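Local atomic coordinates of alpha-1,3-glucanase (Paenibacillus glycanilyticus, PDB entry 6K0P), a protein that hydrolyses alpha-1,3-glucan, cutting the alpha-1,3-linkages between its glucose units as a member of glycoside hydrolase family 87. Residues I467-D471 against Q495-N500; V503-V509 against Y536-S540. The protein carries 1 engineered substitution. The contacts are given in a common frame with arbitrary orientation. Residue numbers count along the deposited sequence, not the author numbering.

Overall arrangement
Both contacts pair successive coils of the parallel beta-helix in the catalytic domain. Their centres lie 12 Å apart. Contact 1 is mostly buried and carries bound glucose on the face of Tyr468 and Gln495. Contact 2 is partly buried, with Val503 exposed, and has no ligand. Both rest on parallel backbone hydrogen bonds. Contact 1 adds the sugar-facing Tyr468 and Gln495, while contact 2 adds the apolar pairs Ile507-Ala539 and Val503-Tyr536 and a salt-bridged Arg508. Strand 490-496 of contact 1 is followed in the chain by strand 507-510 of contact 2. The contacts touch: Met504 CE packs on Gln495 O at 3.3 Å, and Ser496 OG probably hydrogen-bonds Tyr536 N at 2.9 Å.

Contact 1. Residues I467-D471 against Q495-N500; sequences IYGGD and QSMSPN. With GLC (alpha-D-glucopyranose), chain C.
Two strand ends run parallel, with Tyr468 beside Gln495 and Gly469 beside Ser496 (CA-CA 4.7 Å for the second pair). Three hydrogen bonds fix the register: Gln495 N to Ile467 O (3.0 Å), Gly469 N to Gln495 O (2.9 Å) and Met497 N to Gly469 O (2.8 Å). Tyr468 and Gln495 point to the same sheet face, both with chi1 t. Gln495 is extended (chi2 t), and its NE2 lies 3.6 Å from Tyr468 CE1. NE2 donates to O6 of the glucose (3.1 Å), while Gln495 OE1 bonds Trp466. Tyr468 and Gln495 both belong to the glycan pocket. Met497 is fully extended (t, t, t) and points toward 467-471. Its CB lies 3.5 Å from Tyr468 OH, and its SD 4.0 Å from Asp471 N. Beyond the strands the backbones drift slightly apart and waters lie between them. Water 1 lies 2.8 Å from both Gly470 O and Met497 O. Water 2 joins Asp471 O to Asn500 ND2 (both 2.7 Å). Asp471 has chi1 p and bonds Ser419; a cis peptide precedes Pro499. Strand 465-469 lies between strands 409-416 and 490-496, and the latter pairs onward with strand 520-524.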
loop_
_atom_site.group_PDB
_atom_site.type_symbol
_atom_site.label_atom_id
_atom_site.label_comp_id
_atom_site.label_asym_id
_atom_site.label_seq_id
_atom_site.Cartn_x
_atom_site.Cartn_y
_atom_site.Cartn_z
ATOM N N ILE A 467 -13.526 -11.844 -6.390
ATOM C CA ILE A 467 -14.284 -11.459 -7.573
ATOM C C ILE A 467 -15.728 -11.320 -7.114
ATOM O O ILE A 467 -16.405 -12.328 -6.868
ATOM C CB ILE A 467 -14.153 -12.488 -8.700
ATOM C CG1 ILE A 467 -12.676 -12.772 -9.037
ATOM C CG2 ILE A 467 -14.899 -11.983 -9.939
ATOM C CD1 ILE A 467 -12.049 -13.943 -8.251
ATOM N N TYR A 468 -16.197 -10.079 -6.970
ATOM C CA TYR A 468 -17.477 -9.782 -6.331
ATOM C C TYR A 468 -18.391 -9.104 -7.339
ATOM O O TYR A 468 -18.157 -7.951 -7.722
ATOM C CB TYR A 468 -17.270 -8.865 -5.125
ATOM C CG TYR A 468 -18.517 -8.518 -4.336
ATOM C CD1 TYR A 468 -19.426 -9.495 -3.957
ATOM C CD2 TYR A 468 -18.755 -7.209 -3.926
ATOM C CE1 TYR A 468 -20.559 -9.180 -3.204
ATOM C CE2 TYR A 468 -19.873 -6.881 -3.174
ATOM C CZ TYR A 468 -20.777 -7.875 -2.820
ATOM O OH TYR A 468 -21.896 -7.565 -2.075
ATOM N N GLY A 469 -19.438 -9.814 -7.754
ATOM C CA GLY A 469 -20.496 -9.199 -8.530
ATOM C C GLY A 469 -21.421 -8.489 -7.571
ATOM O O GLY A 469 -22.012 -9.131 -6.704
ATOM N N GLY A 470 -21.519 -7.167 -7.691
ATOM C CA GLY A 470 -22.345 -6.386 -6.790
ATOM C C GLY A 470 -23.688 -6.059 -7.405
ATOM O O GLY A 470 -24.433 -6.962 -7.811
ATOM N N ASP A 471 -24.009 -4.772 -7.496
ATOM C CA ASP A 471 -25.270 -4.337 -8.077
ATOM C C ASP A 471 -25.133 -3.866 -9.515
ATOM O O ASP A 471 -26.134 -3.485 -10.127
ATOM C CB ASP A 471 -25.924 -3.254 -7.206
ATOM C CG ASP A 471 -24.985 -2.094 -6.890
ATOM O OD1 ASP A 471 -23.767 -2.182 -7.163
ATOM O OD2 ASP A 471 -25.476 -1.086 -6.345
ATOM N N GLN A 495 -18.149 -14.411 -5.677
ATOM C CA GLN A 495 -19.352 -14.129 -4.899
ATOM C C GLN A 495 -20.279 -13.203 -5.675
ATOM O O GLN A 495 -19.813 -12.270 -6.332
ATOM C CB GLN A 495 -18.968 -13.461 -3.567
ATOM C CG GLN A 495 -20.141 -13.076 -2.652
ATOM C CD GLN A 495 -19.684 -12.331 -1.399
ATOM O OE1 GLN A 495 -18.487 -12.278 -1.101
ATOM N NE2 GLN A 495 -20.631 -11.748 -0.668
ATOM N N SER A 496 -21.590 -13.466 -5.591
ATOM C CA SER A 496 -22.623 -12.607 -6.175
ATOM C C SER A 496 -23.493 -12.032 -5.070
ATOM O O SER A 496 -23.996 -12.776 -4.218
ATOM C CB SER A 496 -23.532 -13.390 -7.135
ATOM O OG SER A 496 -22.837 -13.741 -8.313
ATOM N N MET A 497 -23.684 -10.717 -5.101
ATOM C CA MET A 497 -24.625 -10.063 -4.204
ATOM C C MET A 497 -26.053 -10.433 -4.588
ATOM O O MET A 497 -26.439 -10.335 -5.758
ATOM C CB MET A 497 -24.439 -8.548 -4.315
ATOM C CG MET A 497 -25.482 -7.712 -3.599
ATOM S SD MET A 497 -25.073 -5.964 -3.803
ATOM C CE MET A 497 -26.528 -5.165 -3.133
ATOM N N SER A 498 -26.856 -10.874 -3.572
ATOM C CA SER A 498 -28.291 -11.093 -3.681
ATOM C C SER A 498 -29.024 -9.829 -3.250
ATOM O O SER A 498 -28.560 -9.115 -2.353
ATOM C CB SER A 498 -28.722 -12.231 -2.754
ATOM O OG SER A 498 -28.141 -13.460 -3.131
ATOM N N PRO A 499 -30.188 -9.525 -3.851
ATOM C CA PRO A 499 -30.873 -10.318 -4.874
ATOM C C PRO A 499 -30.494 -9.928 -6.306
ATOM O O PRO A 499 -31.069 -10.471 -7.246
ATOM C CB PRO A 499 -32.339 -9.964 -4.630
ATOM C CG PRO A 499 -32.280 -8.529 -4.237
ATOM C CD PRO A 499 -30.989 -8.352 -3.454
ATOM N N ASN A 500 -29.542 -9.005 -6.471
ATOM C CA ASN A 500 -29.225 -8.498 -7.807
ATOM C C ASN A 500 -28.795 -9.616 -8.749
ATOM O O ASN A 500 -29.188 -9.630 -9.921
ATOM C CB ASN A 500 -28.147 -7.421 -7.708
ATOM C CG ASN A 500 -28.491 -6.363 -6.678
ATOM O OD1 ASN A 500 -28.573 -6.652 -5.480
ATOM N ND2 ASN A 500 -28.709 -5.139 -7.139
HETATM C C1 GLC C . -21.821 -6.834 3.941
HETATM C C2 GLC C . -21.575 -5.361 3.828
HETATM C C3 GLC C . -21.370 -4.891 2.411
HETATM C C4 GLC C . -20.325 -5.767 1.774
HETATM C C5 GLC C . -20.846 -7.187 1.809
HETATM C C6 GLC C . -19.833 -8.123 1.214
HETATM O O1 GLC C . -23.033 -7.047 3.525
HETATM O O2 GLC C . -22.620 -4.631 4.445
HETATM O O3 GLC C . -20.703 -3.661 2.541
HETATM O O4 GLC C . -20.065 -5.379 0.427
HETATM O O5 GLC C . -21.008 -7.598 3.129
HETATM O O6 GLC C . -20.161 -9.476 1.346
HETATM O O HOH W 1 -24.878 -9.702 -8.039
HETATM O O HOH W 2 -28.596 -4.639 -9.825
#

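Contact 2. Residues V503-V509 against Y536-S540; sequences VMQNIRV and YGGAS
Tyr536 has chi1 m, and its O accepts from Met504 N at 2.9 Å. Its CB meets Val503 CG2 at 4.5 Å. Gly537 follows with phi/psi 115/-119. A CB here would clash with Met504 O and with its own preceding carbonyl. Gly538 is almost fully extended; its N gives Met504 O a weak bond of 3.4 Å. Water 3 donates to Gly538 O (2.8 Å) and accepts from Ile507 N (2.9 Å), where segment 503-509 turns a corner at Asn506 (phi/psi 51/53). Ala539 sets its CB 4.1 Å from Ile507 CG2, on Phe494 and Phe563. Ser540 pairs in parallel with Arg508 (CA-CA 4.7 Å). Ser540 N donates to Ile507 O (2.9 Å), and Ser540 O accepts from Val509 N (2.8 Å). Arg508 (chi1 m) turns its end away, to Asn506 O (NH1, 3.0 Å) and a salt bridge with Asp431. Strands 507-509 and 537-540 cross at -27°, 4.6 Å apart. Such pairing is characteristic of a parallel beta-helix, probably right-handed as in pectate-lyase-like proteins.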
loop_
_atom_site.group_PDB
_atom_site.type_symbol
_atom_site.label_atom_id
_atom_site.label_comp_id
_atom_site.label_asym_id
_atom_site.label_seq_id
_atom_site.Cartn_x
_atom_site.Cartn_y
_atom_site.Cartn_z
ATOM N N VAL A 503 -25.137 -11.633 -13.632
ATOM C CA VAL A 503 -24.513 -12.788 -14.271
ATOM C C VAL A 503 -23.085 -12.423 -14.673
ATOM O O VAL A 503 -22.876 -11.591 -15.560
ATOM C CB VAL A 503 -25.329 -13.277 -15.474
ATOM C CG1 VAL A 503 -24.588 -14.385 -16.202
ATOM C CG2 VAL A 503 -26.696 -13.773 -15.011
ATOM N N MET A 504 -22.101 -13.047 -14.025
ATOM C CA MET A 504 -20.699 -12.842 -14.393
ATOM C C MET A 504 -20.435 -13.437 -15.772
ATOM O O MET A 504 -20.709 -14.616 -16.003
ATOM C CB MET A 504 -19.791 -13.556 -13.392
ATOM C CG MET A 504 -19.927 -13.104 -11.958
ATOM S SD MET A 504 -18.552 -13.760 -10.994
ATOM C CE MET A 504 -19.047 -13.204 -9.359
ATOM N N GLN A 505 -19.858 -12.642 -16.678
ATOM C CA GLN A 505 -19.545 -13.103 -18.027
ATOM C C GLN A 505 -18.097 -12.784 -18.366
ATOM O O GLN A 505 -17.545 -11.772 -17.920
ATOM C CB GLN A 505 -20.491 -12.484 -19.064
ATOM C CG GLN A 505 -21.936 -12.917 -18.852
ATOM C CD GLN A 505 -22.862 -12.479 -19.973
ATOM O OE1 GLN A 505 -22.764 -11.363 -20.468
ATOM N NE2 GLN A 505 -23.764 -13.361 -20.380
ATOM N N ASN A 506 -17.487 -13.654 -19.173
ATOM C CA ASN A 506 -16.088 -13.499 -19.591
ATOM C C ASN A 506 -15.158 -13.271 -18.400
ATOM O O ASN A 506 -14.397 -12.301 -18.360
ATOM C CB ASN A 506 -15.917 -12.388 -20.628
ATOM C CG ASN A 506 -16.607 -12.697 -21.935
ATOM O OD1 ASN A 506 -16.947 -13.849 -22.213
ATOM N ND2 ASN A 506 -16.805 -11.667 -22.752
ATOM N N ILE A 507 -15.242 -14.165 -17.422
ATOM C CA ILE A 507 -14.333 -14.192 -16.278
ATOM C C ILE A 507 -13.395 -15.364 -16.508
ATOM O O ILE A 507 -13.830 -16.521 -16.485
ATOM C CB ILE A 507 -15.087 -14.368 -14.954
ATOM C CG1 ILE A 507 -16.320 -13.458 -14.880
ATOM C CG2 ILE A 507 -14.135 -14.183 -13.758
ATOM C CD1 ILE A 507 -16.003 -11.968 -14.887
ATOM N N ARG A 508 -12.114 -15.089 -16.740
ATOM C CA ARG A 508 -11.171 -16.139 -17.093
ATOM C C ARG A 508 -9.937 -16.051 -16.214
ATOM O O ARG A 508 -9.464 -14.952 -15.905
ATOM C CB ARG A 508 -10.747 -16.039 -18.556
ATOM C CG ARG A 508 -11.911 -16.068 -19.537
ATOM C CD ARG A 508 -12.355 -14.658 -19.877
ATOM N NE ARG A 508 -11.383 -14.008 -20.749
ATOM C CZ ARG A 508 -11.251 -12.692 -20.882
ATOM N NH1 ARG A 508 -12.024 -11.865 -20.188
ATOM N NH2 ARG A 508 -10.339 -12.208 -21.717
ATOM N N VAL A 509 -9.425 -17.219 -15.831
ATOM C CA VAL A 509 -8.271 -17.365 -14.946
ATOM C C VAL A 509 -7.290 -18.289 -15.654
ATOM O O VAL A 509 -7.667 -19.400 -16.043
ATOM C CB VAL A 509 -8.694 -17.961 -13.593
ATOM C CG1 VAL A 509 -7.527 -18.012 -12.626
ATOM C CG2 VAL A 509 -9.866 -17.166 -12.987
ATOM N N TYR A 536 -23.592 -16.227 -9.643
ATOM C CA TYR A 536 -24.308 -16.317 -10.911
ATOM C C TYR A 536 -23.355 -16.087 -12.073
ATOM O O TYR A 536 -22.604 -15.103 -12.084
ATOM C CB TYR A 536 -25.439 -15.289 -10.974
ATOM C CG TYR A 536 -26.690 -15.765 -10.273
ATOM C CD1 TYR A 536 -26.728 -15.903 -8.885
ATOM C CD2 TYR A 536 -27.827 -16.093 -11.000
ATOM C CE1 TYR A 536 -27.874 -16.356 -8.246
ATOM C CE2 TYR A 536 -28.970 -16.553 -10.367
ATOM C CZ TYR A 536 -28.986 -16.679 -8.997
ATOM O OH TYR A 536 -30.136 -17.128 -8.381
ATOM N N GLY A 537 -23.411 -16.978 -13.060
ATOM C CA GLY A 537 -22.621 -16.845 -14.269
ATOM C C GLY A 537 -21.618 -17.971 -14.376
ATOM O O GLY A 537 -21.996 -19.144 -14.428
ATOM N N GLY A 538 -20.337 -17.646 -14.397
ATOM C CA GLY A 538 -19.333 -18.692 -14.406
ATOM C C GLY A 538 -17.952 -18.100 -14.576
ATOM O O GLY A 538 -17.777 -16.881 -14.687
ATOM N N ALA A 539 -16.965 -18.995 -14.584
ATOM C CA ALA A 539 -15.583 -18.602 -14.819
ATOM C C ALA A 539 -14.840 -19.769 -15.444
ATOM O O ALA A 539 -15.154 -20.932 -15.175
ATOM C CB ALA A 539 -14.878 -18.178 -13.519
ATOM N N SER A 540 -13.850 -19.448 -16.271
ATOM C CA SER A 540 -13.011 -20.442 -16.926
ATOM C C SER A 540 -11.646 -20.493 -16.257
ATOM O O SER A 540 -11.118 -19.467 -15.816
ATOM C CB SER A 540 -12.830 -20.099 -18.403
ATOM O OG SER A 540 -14.079 -20.067 -19.069
HETATM O O HOH W 3 -17.188 -16.325 -17.327
#